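Local atomic coordinates of aldose 1-epimerase (PDB entry 1LUR), a protein that probably interconverts the alpha and beta anomers of aldose sugars such as galactose. Residues T81-D85 with G86-T90. Residues are numbered along the deposited sequence; the frame is centred on the assembly and turned at random.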
loop_
_atom_site.group_PDB
_atom_site.type_symbol
_atom_site.label_atom_id
_atom_site.label_comp_id
_atom_site.label_asym_id
_atom_site.label_seq_id
_atom_site.Cartn_x
_atom_site.Cartn_y
_atom_site.Cartn_z
ATOM N N THR A 81 2.156 -4.311 21.349
ATOM C CA THR A 81 1.770 -3.491 22.487
ATOM C C THR A 81 2.065 -2.022 22.210
ATOM O O THR A 81 3.047 -1.698 21.545
ATOM C CB THR A 81 2.537 -3.884 23.755
ATOM O OG1 THR A 81 2.541 -5.313 23.886
ATOM C CG2 THR A 81 1.872 -3.261 24.983
ATOM N N LEU A 82 1.214 -1.140 22.719
ATOM C CA LEU A 82 1.385 0.294 22.535
ATOM C C LEU A 82 0.694 1.024 23.666
ATOM O O LEU A 82 -0.089 0.436 24.413
ATOM C CB LEU A 82 0.797 0.750 21.188
ATOM C CG LEU A 82 -0.713 0.617 20.958
ATOM C CD1 LEU A 82 -1.462 1.784 21.614
ATOM C CD2 LEU A 82 -0.988 0.597 19.461
ATOM N N HIS A 83 0.998 2.306 23.796
ATOM C CA HIS A 83 0.401 3.122 24.828
ATOM C C HIS A 83 -0.364 4.227 24.121
ATOM O O HIS A 83 0.185 4.911 23.259
ATOM C CB HIS A 83 1.479 3.712 25.739
ATOM C CG HIS A 83 2.311 2.674 26.429
ATOM N ND1 HIS A 83 3.388 2.061 25.825
ATOM C CD2 HIS A 83 2.196 2.110 27.654
ATOM C CE1 HIS A 83 3.902 1.163 26.650
ATOM N NE2 HIS A 83 3.196 1.172 27.767
ATOM N N PHE A 84 -1.638 4.381 24.462
ATOM C CA PHE A 84 -2.456 5.412 23.845
ATOM C C PHE A 84 -3.209 6.184 24.915
ATOM O O PHE A 84 -3.995 5.606 25.662
ATOM C CB PHE A 84 -3.457 4.791 22.867
ATOM C CG PHE A 84 -4.312 5.800 22.165
ATOM C CD1 PHE A 84 -3.785 6.586 21.145
ATOM C CD2 PHE A 84 -5.627 6.010 22.559
ATOM C CE1 PHE A 84 -4.558 7.570 20.532
ATOM C CE2 PHE A 84 -6.407 6.991 21.953
ATOM C CZ PHE A 84 -5.872 7.771 20.939
ATOM N N ASP A 85 -2.963 7.487 24.986
ATOM C CA ASP A 85 -3.627 8.332 25.968
ATOM C C ASP A 85 -3.461 7.814 27.408
ATOM O O ASP A 85 -4.413 7.799 28.189
ATOM C CB ASP A 85 -5.113 8.466 25.603
ATOM C CG ASP A 85 -5.348 9.398 24.405
ATOM O OD1 ASP A 85 -4.358 9.923 23.845
ATOM O OD2 ASP A 85 -6.525 9.604 24.029
ATOM N N GLY A 86 -2.242 7.393 27.738
ATOM C CA GLY A 86 -1.949 6.884 29.070
ATOM C C GLY A 86 -2.481 5.498 29.384
ATOM O O GLY A 86 -2.433 5.045 30.529
ATOM N N LYS A 87 -2.974 4.807 28.366
ATOM C CA LYS A 87 -3.512 3.472 28.563
ATOM C C LYS A 87 -2.793 2.480 27.660
ATOM O O LYS A 87 -2.554 2.757 26.486
ATOM C CB LYS A 87 -5.007 3.490 28.256
ATOM C CG LYS A 87 -5.759 2.254 28.664
ATOM C CD LYS A 87 -7.229 2.418 28.334
ATOM C CE LYS A 87 -8.001 1.141 28.598
ATOM N NZ LYS A 87 -9.378 1.237 28.039
ATOM N N GLN A 88 -2.442 1.321 28.206
ATOM C CA GLN A 88 -1.752 0.324 27.406
ATOM C C GLN A 88 -2.709 -0.603 26.675
ATOM O O GLN A 88 -3.704 -1.060 27.235
ATOM C CB GLN A 88 -0.802 -0.504 28.279
ATOM C CG GLN A 88 0.098 -1.428 27.465
ATOM C CD GLN A 88 1.239 -2.012 28.275
ATOM O OE1 GLN A 88 1.023 -2.776 29.210
ATOM N NE2 GLN A 88 2.467 -1.648 27.916
ATOM N N TYR A 89 -2.408 -0.862 25.408
ATOM C CA TYR A 89 -3.230 -1.743 24.589
ATOM C C TYR A 89 -2.334 -2.883 24.152
ATOM O O TYR A 89 -1.229 -2.661 23.654
ATOM C CB TYR A 89 -3.778 -0.997 23.374
ATOM C CG TYR A 89 -4.875 -0.033 23.740
ATOM C CD1 TYR A 89 -6.217 -0.406 23.653
ATOM C CD2 TYR A 89 -4.572 1.228 24.234
ATOM C CE1 TYR A 89 -7.227 0.460 24.057
ATOM C CE2 TYR A 89 -5.570 2.102 24.642
ATOM C CZ TYR A 89 -6.891 1.714 24.554
ATOM O OH TYR A 89 -7.867 2.572 24.981
ATOM N N THR A 90 -2.806 -4.106 24.368
ATOM C CA THR A 90 -2.054 -5.296 24.004
ATOM C C THR A 90 -2.917 -6.190 23.141
ATOM O O THR A 90 -4.034 -6.541 23.518
ATOM C CB THR A 90 -1.627 -6.057 25.257
ATOM O OG1 THR A 90 -2.762 -6.220 26.119
ATOM C CG2 THR A 90 -0.551 -5.285 25.991
HETATM O O HOH W 1 -7.008 4.869 25.829
#
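The ring of Tyr-89 reaches along the hairpin toward the turn, its CE2 3.9 Å from Phe-84 CB, while Leu-82 CD1 lies 4.0 Å from Tyr-89 CB. Tyr-89 CG stands anti to its own carbonyl carbon (chi1 -73°), which directs the phenol back beside Phe-84. There a water bridges the strands: it donates to Phe-84 O and lies 2.6 Å from Tyr-89 OH, in the plane of the phenol ring, as does Phe-84 O. The other side of the hairpin is more polar. His-83 and Gln-88 run side by side, imidazole and amide planes 41° apart, with NE2 of His-83 2.9 Å from NE2 of Gln-88. The extended Gln-88 chain also passes Thr-81 CG2, which in turn presses against Thr-90 CG2 at 3.3 Å, tighter than usual for two methyl groups.

Strands 81-84 and 87-90 form an antiparallel beta hairpin with a two-residue loop, a type I' turn, with Asp-85 and Gly-86, both at positive phi, at its corner. Leu-82 and Tyr-89 exchange two backbone hydrogen bonds, of which Tyr-89 N to Leu-82 O is nearly straight (174° at the hydrogen). Nearer the turn, Phe-84 N donates to Lys-87 O at 2.8 Å; the return bond from Lys-87 N to Phe-84 O is 3.0 Å long and comes from above the carbonyl plane. Phe-84 O thus receives both this amide and the bridging water.

Asp-85 CG lies 3.6 Å above one face of the Phe-84 ring, near its rim, and OD1 of this carboxylate makes a salt bridge to Arg-322. The hairpin projects at the periphery of the epimerase fold, where Pro-136 touches both Phe-84 and Tyr-89, and Leu-166 of strand 165-166 packs on Leu-82 and Phe-84.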